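Local coordinates for flocculation protein FLO11 (Saccharomyces cerevisiae, PDB 4UYT) that mediates homotypic adhesion between yeast cells in flocculation through its N-terminal domain and plays a role in substrate adhesion, invasive and pseudohyphal growth and biofilm formation, at residues A[45-50]-A[166-171]; A[51-56]-A[95-100]; A[71-76]-A[102-107]; A[145-150]-A[159-164]. All blocks are in the same frame, centred on the assembly; numbering follows the deposited sequence. Where two conformers were deposited one is given.

Contact 1 (A[45-50]-A[166-171]). With NA (sodium ion), chain G.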
# COMPACT_ATOMS: atom_id res chain seq x y z
N ASN A 45 6.60 10.68 15.79
CA ASN A 45 5.43 10.59 14.85
C ASN A 45 5.51 9.36 13.98
O ASN A 45 5.06 9.36 12.83
CB ASN A 45 5.28 11.87 14.00
CG ASN A 45 4.87 13.01 14.86
OD1 ASN A 45 3.77 12.99 15.43
ND2 ASN A 45 5.70 14.02 14.98
N THR A 46 6.08 8.31 14.56
CA THR A 46 6.34 7.07 13.88
C THR A 46 5.26 6.05 14.25
O THR A 46 4.99 5.83 15.45
CB THR A 46 7.71 6.54 14.27
OG1 THR A 46 8.68 7.55 14.00
CG2 THR A 46 8.05 5.30 13.51
N TYR A 47 4.68 5.42 13.22
CA TYR A 47 3.63 4.42 13.40
C TYR A 47 4.01 3.19 12.63
O TYR A 47 4.53 3.26 11.52
CB TYR A 47 2.27 4.94 12.85
CG TYR A 47 1.85 6.21 13.49
CD1 TYR A 47 2.35 7.44 13.07
CD2 TYR A 47 0.92 6.21 14.52
CE1 TYR A 47 1.98 8.59 13.67
CE2 TYR A 47 0.52 7.38 15.12
CZ TYR A 47 1.06 8.58 14.69
OH TYR A 47 0.66 9.73 15.29
N GLN A 48 3.71 2.04 13.25
CA GLN A 48 3.82 0.76 12.59
C GLN A 48 2.46 0.41 12.03
O GLN A 48 1.48 0.32 12.78
CB GLN A 48 4.29 -0.29 13.59
CG GLN A 48 4.55 -1.63 12.94
CD GLN A 48 5.22 -2.58 13.87
OE1 GLN A 48 4.65 -2.99 14.86
NE2 GLN A 48 6.46 -2.94 13.57
N ILE A 49 2.37 0.27 10.71
CA ILE A 49 1.12 0.00 10.04
C ILE A 49 1.17 -1.32 9.31
O ILE A 49 2.25 -1.75 8.90
CB ILE A 49 0.72 1.15 9.08
CG1 ILE A 49 1.53 1.19 7.79
CG2 ILE A 49 0.80 2.46 9.84
CD1 ILE A 49 1.03 2.22 6.79
N THR A 50 0.00 -1.92 9.15
CA THR A 50 -0.13 -3.13 8.39
C THR A 50 -1.13 -2.85 7.26
O THR A 50 -2.21 -2.33 7.50
CB THR A 50 -0.61 -4.29 9.26
OG1 THR A 50 0.38 -4.49 10.29
CG2 THR A 50 -0.76 -5.56 8.46
N PHE A 166 -5.44 7.14 3.95
CA PHE A 166 -6.00 6.79 5.25
C PHE A 166 -5.53 7.77 6.27
O PHE A 166 -4.47 8.39 6.13
CB PHE A 166 -5.57 5.38 5.66
CG PHE A 166 -6.20 4.31 4.84
CD1 PHE A 166 -5.67 3.97 3.60
CD2 PHE A 166 -7.33 3.63 5.31
CE1 PHE A 166 -6.31 3.00 2.83
CE2 PHE A 166 -7.94 2.65 4.53
CZ PHE A 166 -7.41 2.34 3.31
N TYR A 167 -6.28 7.86 7.37
CA TYR A 167 -5.84 8.68 8.50
C TYR A 167 -6.24 8.00 9.80
O TYR A 167 -7.04 7.06 9.84
CB TYR A 167 -6.40 10.10 8.37
CG TYR A 167 -7.91 10.26 8.49
CD1 TYR A 167 -8.53 10.23 9.72
CD2 TYR A 167 -8.67 10.60 7.39
CE1 TYR A 167 -9.86 10.47 9.89
CE2 TYR A 167 -10.05 10.87 7.54
CZ TYR A 167 -10.62 10.78 8.81
OH TYR A 167 -11.96 11.04 9.04
N TRP A 168 -5.64 8.46 10.89
CA TRP A 168 -5.83 7.86 12.20
C TRP A 168 -5.42 8.88 13.27
O TRP A 168 -4.91 9.95 12.99
CB TRP A 168 -5.02 6.59 12.35
CG TRP A 168 -3.56 6.73 12.06
CD1 TRP A 168 -2.59 7.24 12.88
CD2 TRP A 168 -2.90 6.34 10.86
NE1 TRP A 168 -1.36 7.21 12.25
CE2 TRP A 168 -1.52 6.64 11.02
CE3 TRP A 168 -3.33 5.73 9.67
CZ2 TRP A 168 -0.56 6.31 10.08
CZ3 TRP A 168 -2.38 5.41 8.73
CH2 TRP A 168 -1.01 5.69 8.94
N ASN A 169 -5.65 8.51 14.52
CA ASN A 169 -5.39 9.42 15.63
C ASN A 169 -3.88 9.64 15.88
O ASN A 169 -3.10 8.69 15.95
CB ASN A 169 -6.04 8.95 16.91
CG ASN A 169 -7.52 9.30 16.97
OD1 ASN A 169 -8.22 9.31 15.96
ND2 ASN A 169 -8.00 9.56 18.17
N ILE A 170 -3.53 10.89 16.11
CA ILE A 170 -2.19 11.27 16.53
C ILE A 170 -1.82 10.51 17.80
O ILE A 170 -2.60 10.47 18.77
CB ILE A 170 -2.11 12.79 16.75
CG1 ILE A 170 -2.32 13.54 15.43
CG2 ILE A 170 -0.78 13.19 17.39
CD1 ILE A 170 -2.67 15.01 15.61
N ASP A 171 -0.65 9.90 17.77
CA ASP A 171 -0.08 9.09 18.86
C ASP A 171 -1.00 7.92 19.24
O ASP A 171 -0.82 7.29 20.29
CB ASP A 171 0.25 9.94 20.08
CG ASP A 171 1.20 11.07 19.75
OD1 ASP A 171 1.97 10.93 18.76
OD2 ASP A 171 1.17 12.10 20.46
NA NA G . 0.41 -2.32 12.88
O HOH W 1 3.28 13.07 18.11
O HOH W 2 1.83 -3.50 14.42

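Contact 2 (A[51-56]-A[95-100])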
# COMPACT_ATOMS: atom_id res chain seq x y z
N ILE A 51 -0.75 -3.25 6.06
CA ILE A 51 -1.60 -3.17 4.90
C ILE A 51 -1.98 -4.55 4.40
O ILE A 51 -1.22 -5.50 4.59
CB ILE A 51 -0.96 -2.32 3.76
CG1 ILE A 51 0.32 -2.96 3.20
CG2 ILE A 51 -0.72 -0.91 4.24
CD1 ILE A 51 0.89 -2.28 1.96
N HIS A 52 -3.14 -4.63 3.74
CA HIS A 52 -3.62 -5.83 3.11
C HIS A 52 -4.00 -5.45 1.69
O HIS A 52 -4.89 -4.62 1.48
CB HIS A 52 -4.83 -6.38 3.86
CG HIS A 52 -5.38 -7.65 3.30
ND1 HIS A 52 -6.65 -8.09 3.55
CD2 HIS A 52 -4.80 -8.60 2.53
CE1 HIS A 52 -6.83 -9.25 2.96
NE2 HIS A 52 -5.72 -9.58 2.33
N VAL A 53 -3.33 -6.05 0.71
CA VAL A 53 -3.52 -5.78 -0.70
C VAL A 53 -4.10 -7.01 -1.37
O VAL A 53 -3.60 -8.10 -1.16
CB VAL A 53 -2.19 -5.37 -1.37
CG1 VAL A 53 -2.33 -5.18 -2.85
CG2 VAL A 53 -1.67 -4.10 -0.72
N LYS A 54 -5.17 -6.81 -2.13
CA LYS A 54 -5.79 -7.89 -2.88
C LYS A 54 -5.94 -7.52 -4.33
O LYS A 54 -6.20 -6.37 -4.66
CB LYS A 54 -7.16 -8.23 -2.31
CG LYS A 54 -7.14 -8.73 -0.87
CD LYS A 54 -8.60 -8.76 -0.43
CE LYS A 54 -8.90 -9.61 0.77
NZ LYS A 54 -10.29 -10.15 0.69
N GLY A 55 -5.74 -8.51 -5.18
CA GLY A 55 -6.00 -8.39 -6.60
C GLY A 55 -7.36 -8.99 -6.96
O GLY A 55 -7.84 -9.90 -6.28
N LYS A 56 -7.96 -8.52 -8.05
CA LYS A 56 -9.29 -8.99 -8.43
C LYS A 56 -9.32 -10.48 -8.72
O LYS A 56 -10.25 -11.19 -8.34
CB LYS A 56 -9.79 -8.21 -9.66
CG LYS A 56 -11.24 -8.50 -10.02
CD LYS A 56 -11.89 -7.40 -10.85
CE LYS A 56 -13.36 -7.70 -11.15
NZ LYS A 56 -14.06 -6.47 -11.63
N THR A 95 -1.33 -11.25 -5.16
CA THR A 95 -2.71 -10.81 -5.23
C THR A 95 -3.47 -11.02 -3.92
O THR A 95 -4.67 -10.79 -3.88
CB THR A 95 -3.45 -11.44 -6.43
OG1 THR A 95 -3.39 -12.87 -6.39
CG2 THR A 95 -2.84 -10.95 -7.72
N ASP A 96 -2.77 -11.36 -2.83
CA ASP A 96 -3.38 -11.37 -1.51
C ASP A 96 -2.24 -11.39 -0.50
O ASP A 96 -1.73 -12.46 -0.15
CB ASP A 96 -4.34 -12.55 -1.29
CG ASP A 96 -5.20 -12.38 -0.06
OD1 ASP A 96 -4.79 -11.63 0.84
OD2 ASP A 96 -6.28 -12.99 -0.02
N PHE A 97 -1.79 -10.22 -0.08
CA PHE A 97 -0.64 -10.13 0.81
C PHE A 97 -0.83 -9.05 1.82
O PHE A 97 -1.64 -8.15 1.67
CB PHE A 97 0.67 -9.93 0.04
CG PHE A 97 0.81 -8.62 -0.71
CD1 PHE A 97 1.34 -7.49 -0.10
CD2 PHE A 97 0.42 -8.51 -2.06
CE1 PHE A 97 1.49 -6.31 -0.80
CE2 PHE A 97 0.57 -7.32 -2.77
CZ PHE A 97 1.12 -6.22 -2.12
N THR A 98 -0.04 -9.17 2.88
CA THR A 98 0.07 -8.16 3.89
C THR A 98 1.51 -7.70 4.00
O THR A 98 2.45 -8.39 3.62
CB THR A 98 -0.43 -8.65 5.27
OG1 THR A 98 0.40 -9.73 5.72
CG2 THR A 98 -1.85 -9.08 5.21
N ALA A 99 1.68 -6.52 4.57
CA ALA A 99 3.01 -5.99 4.87
C ALA A 99 2.88 -5.09 6.07
O ALA A 99 1.88 -4.40 6.21
CB ALA A 99 3.57 -5.23 3.69
N THR A 100 3.92 -5.08 6.89
CA THR A 100 4.00 -4.21 8.07
C THR A 100 5.27 -3.40 8.00
O THR A 100 6.35 -3.94 7.74
CB THR A 100 3.92 -5.06 9.36
OG1 THR A 100 2.68 -5.77 9.43
CG2 THR A 100 4.03 -4.19 10.58

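Contact 3 (A[71-76]-A[102-107])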
# COMPACT_ATOMS: atom_id res chain seq x y z
N GLY A 71 8.81 4.99 -2.05
CA GLY A 71 8.32 6.31 -1.74
C GLY A 71 7.78 6.43 -0.33
O GLY A 71 6.93 7.25 -0.08
N VAL A 72 8.30 5.62 0.61
CA VAL A 72 7.79 5.63 1.95
C VAL A 72 8.47 6.75 2.74
O VAL A 72 9.70 6.91 2.72
CB VAL A 72 8.07 4.30 2.68
CG1 VAL A 72 7.60 4.36 4.12
CG2 VAL A 72 7.35 3.16 1.96
N THR A 73 7.66 7.54 3.42
CA THR A 73 8.14 8.52 4.37
C THR A 73 8.18 7.82 5.71
O THR A 73 7.14 7.60 6.34
CB THR A 73 7.23 9.75 4.40
OG1 THR A 73 7.19 10.34 3.10
CG2 THR A 73 7.72 10.74 5.43
N GLY A 74 9.36 7.41 6.14
CA GLY A 74 9.53 6.56 7.32
C GLY A 74 11.01 6.20 7.47
O GLY A 74 11.85 6.69 6.72
N PRO A 75 11.32 5.34 8.42
CA PRO A 75 12.71 4.98 8.67
C PRO A 75 13.37 4.33 7.47
O PRO A 75 14.57 4.48 7.29
CB PRO A 75 12.64 4.04 9.89
CG PRO A 75 11.33 4.38 10.56
CD PRO A 75 10.43 4.79 9.44
N LYS A 76 12.59 3.62 6.67
CA LYS A 76 13.05 3.02 5.43
C LYS A 76 12.18 3.56 4.28
O LYS A 76 10.95 3.48 4.31
CB LYS A 76 12.90 1.50 5.51
CG LYS A 76 13.77 0.87 6.56
CD LYS A 76 15.21 0.76 6.13
CE LYS A 76 15.37 -0.18 4.92
NZ LYS A 76 16.74 -0.76 4.69
N GLU A 102 7.00 0.91 8.99
CA GLU A 102 6.85 2.14 9.73
C GLU A 102 6.76 3.36 8.78
O GLU A 102 7.43 3.45 7.76
CB GLU A 102 7.98 2.32 10.74
CG GLU A 102 7.87 1.34 11.88
CD GLU A 102 9.04 1.44 12.86
OE1 GLU A 102 10.19 1.66 12.45
OE2 GLU A 102 8.82 1.27 14.04
N VAL A 103 5.93 4.31 9.22
CA VAL A 103 5.77 5.57 8.52
C VAL A 103 5.87 6.69 9.54
O VAL A 103 5.56 6.52 10.71
CB VAL A 103 4.42 5.66 7.78
CG1 VAL A 103 4.34 4.58 6.71
CG2 VAL A 103 3.24 5.58 8.73
N TYR A 104 6.24 7.87 9.04
CA TYR A 104 6.13 9.09 9.79
C TYR A 104 4.88 9.80 9.29
O TYR A 104 4.79 10.18 8.11
CB TYR A 104 7.34 10.00 9.57
CG TYR A 104 8.69 9.38 9.78
CD1 TYR A 104 8.99 8.55 10.86
CD2 TYR A 104 9.73 9.69 8.89
CE1 TYR A 104 10.25 8.03 11.06
CE2 TYR A 104 10.99 9.16 9.07
CZ TYR A 104 11.25 8.33 10.15
OH TYR A 104 12.52 7.84 10.30
N ALA A 105 3.87 9.92 10.15
CA ALA A 105 2.57 10.53 9.76
C ALA A 105 2.42 11.82 10.50
O ALA A 105 2.33 11.81 11.73
CB ALA A 105 1.42 9.57 10.07
N THR A 106 2.46 12.92 9.78
CA THR A 106 2.50 14.22 10.38
C THR A 106 1.51 15.23 9.81
O THR A 106 1.31 16.23 10.46
CB THR A 106 3.91 14.82 10.31
OG1 THR A 106 4.23 14.98 8.93
CG2 THR A 106 4.92 13.95 11.02
N GLN A 107 0.93 15.03 8.63
CA GLN A 107 0.05 16.05 8.06
C GLN A 107 -1.32 15.94 8.69
O GLN A 107 -1.98 14.91 8.59
CB GLN A 107 -0.03 15.92 6.53
CG GLN A 107 1.31 16.10 5.83
CD GLN A 107 2.11 17.26 6.37
OE1 GLN A 107 3.16 17.06 7.05
NE2 GLN A 107 1.60 18.48 6.11
O HOH W 3 9.79 2.71 6.66

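Contact 4 (A[145-150]-A[159-164])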
# COMPACT_ATOMS: atom_id res chain seq x y z
N ASP A 145 3.27 0.57 -11.12
CA ASP A 145 3.27 1.09 -9.77
C ASP A 145 1.85 1.45 -9.41
O ASP A 145 1.16 2.07 -10.23
CB ASP A 145 4.12 2.36 -9.67
CG ASP A 145 5.60 2.12 -9.87
OD1 ASP A 145 6.07 0.96 -9.86
OD2 ASP A 145 6.31 3.13 -10.00
N LEU A 146 1.39 1.10 -8.22
CA LEU A 146 0.09 1.47 -7.68
C LEU A 146 0.33 2.42 -6.53
O LEU A 146 1.08 2.12 -5.60
CB LEU A 146 -0.68 0.27 -7.20
CG LEU A 146 -0.99 -0.76 -8.29
CD1 LEU A 146 -1.82 -1.89 -7.70
CD2 LEU A 146 -1.68 -0.15 -9.50
N SER A 147 -0.34 3.56 -6.58
CA SER A 147 -0.12 4.61 -5.62
C SER A 147 -1.30 4.80 -4.67
O SER A 147 -2.45 4.59 -5.05
CB SER A 147 0.15 5.91 -6.35
OG SER A 147 -0.99 6.27 -7.08
N THR A 148 -1.01 5.31 -3.47
CA THR A 148 -2.06 5.66 -2.53
C THR A 148 -2.31 7.16 -2.56
O THR A 148 -1.41 7.96 -2.85
CB THR A 148 -1.71 5.26 -1.07
OG1 THR A 148 -0.60 6.03 -0.58
CG2 THR A 148 -1.33 3.81 -0.95
N GLY A 149 -3.51 7.53 -2.13
CA GLY A 149 -3.76 8.89 -1.75
C GLY A 149 -5.16 9.39 -2.09
O GLY A 149 -5.85 8.86 -2.98
N CYS A 150 -5.54 10.43 -1.37
CA CYS A 150 -6.82 11.12 -1.55
C CYS A 150 -6.68 12.49 -2.19
O CYS A 150 -7.69 13.15 -2.38
CB CYS A 150 -7.52 11.27 -0.20
SG CYS A 150 -8.05 9.74 0.57
N SER A 159 -10.13 8.88 -9.15
CA SER A 159 -8.81 9.12 -8.60
C SER A 159 -7.74 9.00 -9.67
O SER A 159 -7.84 8.22 -10.59
CB SER A 159 -8.49 8.14 -7.47
OG SER A 159 -7.38 8.66 -6.77
N GLN A 160 -6.65 9.73 -9.47
CA GLN A 160 -5.42 9.53 -10.23
C GLN A 160 -4.38 8.79 -9.38
O GLN A 160 -3.21 8.67 -9.76
CB GLN A 160 -4.95 10.87 -10.79
CG GLN A 160 -5.89 11.34 -11.90
CD GLN A 160 -5.82 12.82 -12.21
OE1 GLN A 160 -5.15 13.59 -11.53
NE2 GLN A 160 -6.55 13.23 -13.25
N THR A 161 -4.83 8.28 -8.24
CA THR A 161 -4.16 7.22 -7.47
C THR A 161 -4.99 5.94 -7.62
O THR A 161 -6.13 5.95 -8.12
CB THR A 161 -4.06 7.54 -5.97
OG1 THR A 161 -5.37 7.47 -5.42
CG2 THR A 161 -3.43 8.90 -5.75
N ASP A 162 -4.40 4.85 -7.18
CA ASP A 162 -5.00 3.54 -7.27
C ASP A 162 -5.65 3.04 -5.99
O ASP A 162 -6.50 2.13 -6.05
CB ASP A 162 -3.92 2.57 -7.74
CG ASP A 162 -3.26 3.09 -8.99
OD1 ASP A 162 -3.95 3.15 -10.04
OD2 ASP A 162 -2.10 3.54 -8.88
N PHE A 163 -5.23 3.61 -4.87
CA PHE A 163 -5.70 3.20 -3.57
C PHE A 163 -6.01 4.44 -2.75
O PHE A 163 -5.34 5.45 -2.92
CB PHE A 163 -4.59 2.47 -2.80
CG PHE A 163 -4.02 1.24 -3.44
CD1 PHE A 163 -4.85 0.22 -3.89
CD2 PHE A 163 -2.65 1.06 -3.47
CE1 PHE A 163 -4.28 -0.95 -4.35
CE2 PHE A 163 -2.10 -0.11 -3.92
CZ PHE A 163 -2.91 -1.10 -4.39
N PRO A 164 -6.98 4.36 -1.84
CA PRO A 164 -7.24 5.48 -0.97
C PRO A 164 -6.08 5.81 -0.05
O PRO A 164 -5.24 4.98 0.29
CB PRO A 164 -8.46 5.01 -0.13
CG PRO A 164 -8.51 3.53 -0.26
CD PRO A 164 -7.85 3.20 -1.55
O HOH W 4 -0.82 3.61 -11.28
O HOH W 5 -0.73 8.26 -8.93
O HOH W 6 -6.58 10.92 -4.79

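Contact 1 (A[45-50]-A[166-171])
Tyr47 and Trp168 meet edge to face between two sheets of the fibronectin type III-like adhesin domain, one holding strand 46-55 and the other strand 166-169. The two strand segments stand 10.9 Å apart at their closest, so side chains rather than backbones span the distance. NE1 of Trp168 sits over the centre of the phenol ring, 3.3 Å above its plane, and the tyrosine and five-membered ring planes are turned 63° against each other. A chi1 of 54° at Trp168 sets CG between the backbone N and the carbonyl carbon. The six-membered ring of the indole continues past the tyrosine, and CH2 reaches CG2 of Ile49 at 3.8 Å. Val39 and Val114 also touch the indole, while Trp41 meets the ring of Tyr47.

The phenol end is fixed separately. Asp171 N, near the phenol plane at its edge, donates to Tyr47 OH at 2.8 Å with an N-H...O angle of 164°, tying the strand 46-55 side chain to the backbone at Asp171. On the other face of strand 46-55, Gln48 O binds a sodium ion at 2.9 Å, a site shared with Ser38. Farther out, one water lies 2.7 Å from Asn45 OD1 and 2.6 Å from Asp171 OD1, within hydrogen-bonding reach of both side-chain oxygens.

Contact 2 (A[51-56]-A[95-100])
Val53 and Phe97 face each other as a hydrogen-bonded antiparallel pair, their side chains lying side by side and pointing the same way. CB of Val53 stands over one face of the phenyl ring, 3.8 Å from its centroid and offset toward the rim, a CH-pi contact in which CZ is the nearest ring atom. From CB the two methyls diverge across the ring: CG1, anti to the backbone N (chi1 176°), lies 3.6 Å from Phe97 CE2, and CG2 lies between CZ and CE1, 3.8 Å from CZ. Beyond this pair Val53 also packs on Leu34 and Ile121, and Phe97 on Leu67 and Phe123.

The two segments are neighbouring strands of the four-stranded antiparallel sheet, one of the sheets of this fibronectin type III-like domain, and 96-104 is an edge strand of it within this chain. Ile51, Val53, Phe97 and Ala99 turn their side chains to the inner face, against strands 64-70 and 120-125 of the five-stranded sheet. Backbone bonds run in reciprocal pairs between Ile51 and Ala99 and between Val53 and Phe97, and Gly55 N adds a last one to Thr95 O at 2.8 Å.

The opposite face carries polar groups. His52, its CG anti to the backbone N, passes CD2 within 3.3 Å of Phe97 O and donates from NE2 to Asp96 OD1 at 2.7 Å. The donor meets this oxygen on its syn side but 30° out of the carboxylate plane, while the oxygen itself lies practically in the imidazole plane.

Contact 3 (A[71-76]-A[102-107])
Gly74 lies against the ring of Tyr104, where the loop joining strands 64-70 and 79-83 of the five-stranded sheet crosses the end of strand 96-104, an outermost strand of the four-stranded sheet. Aromatic contacts dominate this link between two sheets of the fibronectin type III-like domain. Gly74 CA is placed over one face of the phenol, 3.5 Å from its centroid and only 16° off the ring normal, as a CH-pi contact. Gly74 C also lies over the face, 3.4 Å from Tyr104 CZ, and the loop then passes the hydroxyl, with Pro75 CA 3.3 Å from Tyr104 OH. The close approach of Gly74 to the strand suits a residue without a side chain, since a CB here would run into Glu102 O.

Van der Waals contacts gather around Pro75. Its CD packs on Tyr104 CE1 at 3.6 Å, and CB of Glu102 also touches the proline ring, while the carboxylate oxygen OE1 of Glu102 comes near Pro75 CG. On the inner side, CG1 of Val72 meets CG1 of Val103, and Pro117 packs against Val103 and Thr73.

Polar links are few. Tyr104 N donates to Thr73 O at 2.9 Å with an N-H...O angle of 167°, though the donor stands 29° out of the carbonyl plane; the same oxygen receives a CA-H...O contact from Val103. The carbonyl of Glu102 is engaged through a water, which accepts from Lys76 N at 2.9 Å and donates to Glu102 O at 2.7 Å.

Contact 4 (A[145-150]-A[159-164])
The phenyl ring of Phe163 meets Thr148 CG2 at its edge, near the ring plane, while Leu146 reaches its far end obliquely, CD1 lying 3.6 Å from CZ and CB equally near CE2. A second flat group, the carboxylate of Asp162, offers the anti lone pair of OD2 to Ser147 N at 2.9 Å, and CD2 of Leu146 rests against its CG. Together they fasten the loop before strand 166-169 to the end of strand 143-147, an outermost strand of the five-stranded sheet in this fibronectin type III-like domain. Tyr32 and Leu34 also pack on Phe163, and helix 21-25 touches Asp162.

A single backbone bridge pairs Thr148 with Phe163: Ser147 O accepts two amides, Asp162 N at 2.9 Å and Phe163 N at 3.0 Å, and Phe163 O in turn takes Gly149 N. Placing Asp162 CG anti to its carbonyl carbon (chi1 -52°) directs the carboxylate back toward Ser147 N. Gly149 adopts backbone angles (phi 145°) that would press a CB onto the carbonyl oxygen of Thr148. Its neighbour Cys150 is joined by a disulfide to Cys15, which anchors the chain just beyond the bridge.

Waters extend the contact at its margins: one lies within hydrogen-bonding reach of both Asp145 O and Asp162 OD2, and another stands 2.7 Å from Ser147 OG while donating to Gln160 O at 2.6 Å.

Overall arrangement
From the N terminus, strand 46-55 enters contact 1 and runs directly into contact 2. Its partner in contact 2, strand 96-104, closes a loop from 51-56 to 95-100. The loop at 71-76 lies within that span but pairs with 102-107, beyond its close, so contacts 2 and 3 cross; both use strand 96-104, with centres about 19 Å apart. Contact 4 follows both in series, closing a short loop between 145-150 and 159-164. Contact 1 shuts last, at 166-171, and encloses the other three. Contact 2 pairs two neighbouring strands of the four-stranded sheet, contact 3 links it to the five-stranded sheet, contact 4 secures that sheet's edge, and contact 1 packs the four-stranded sheet against the three-stranded one.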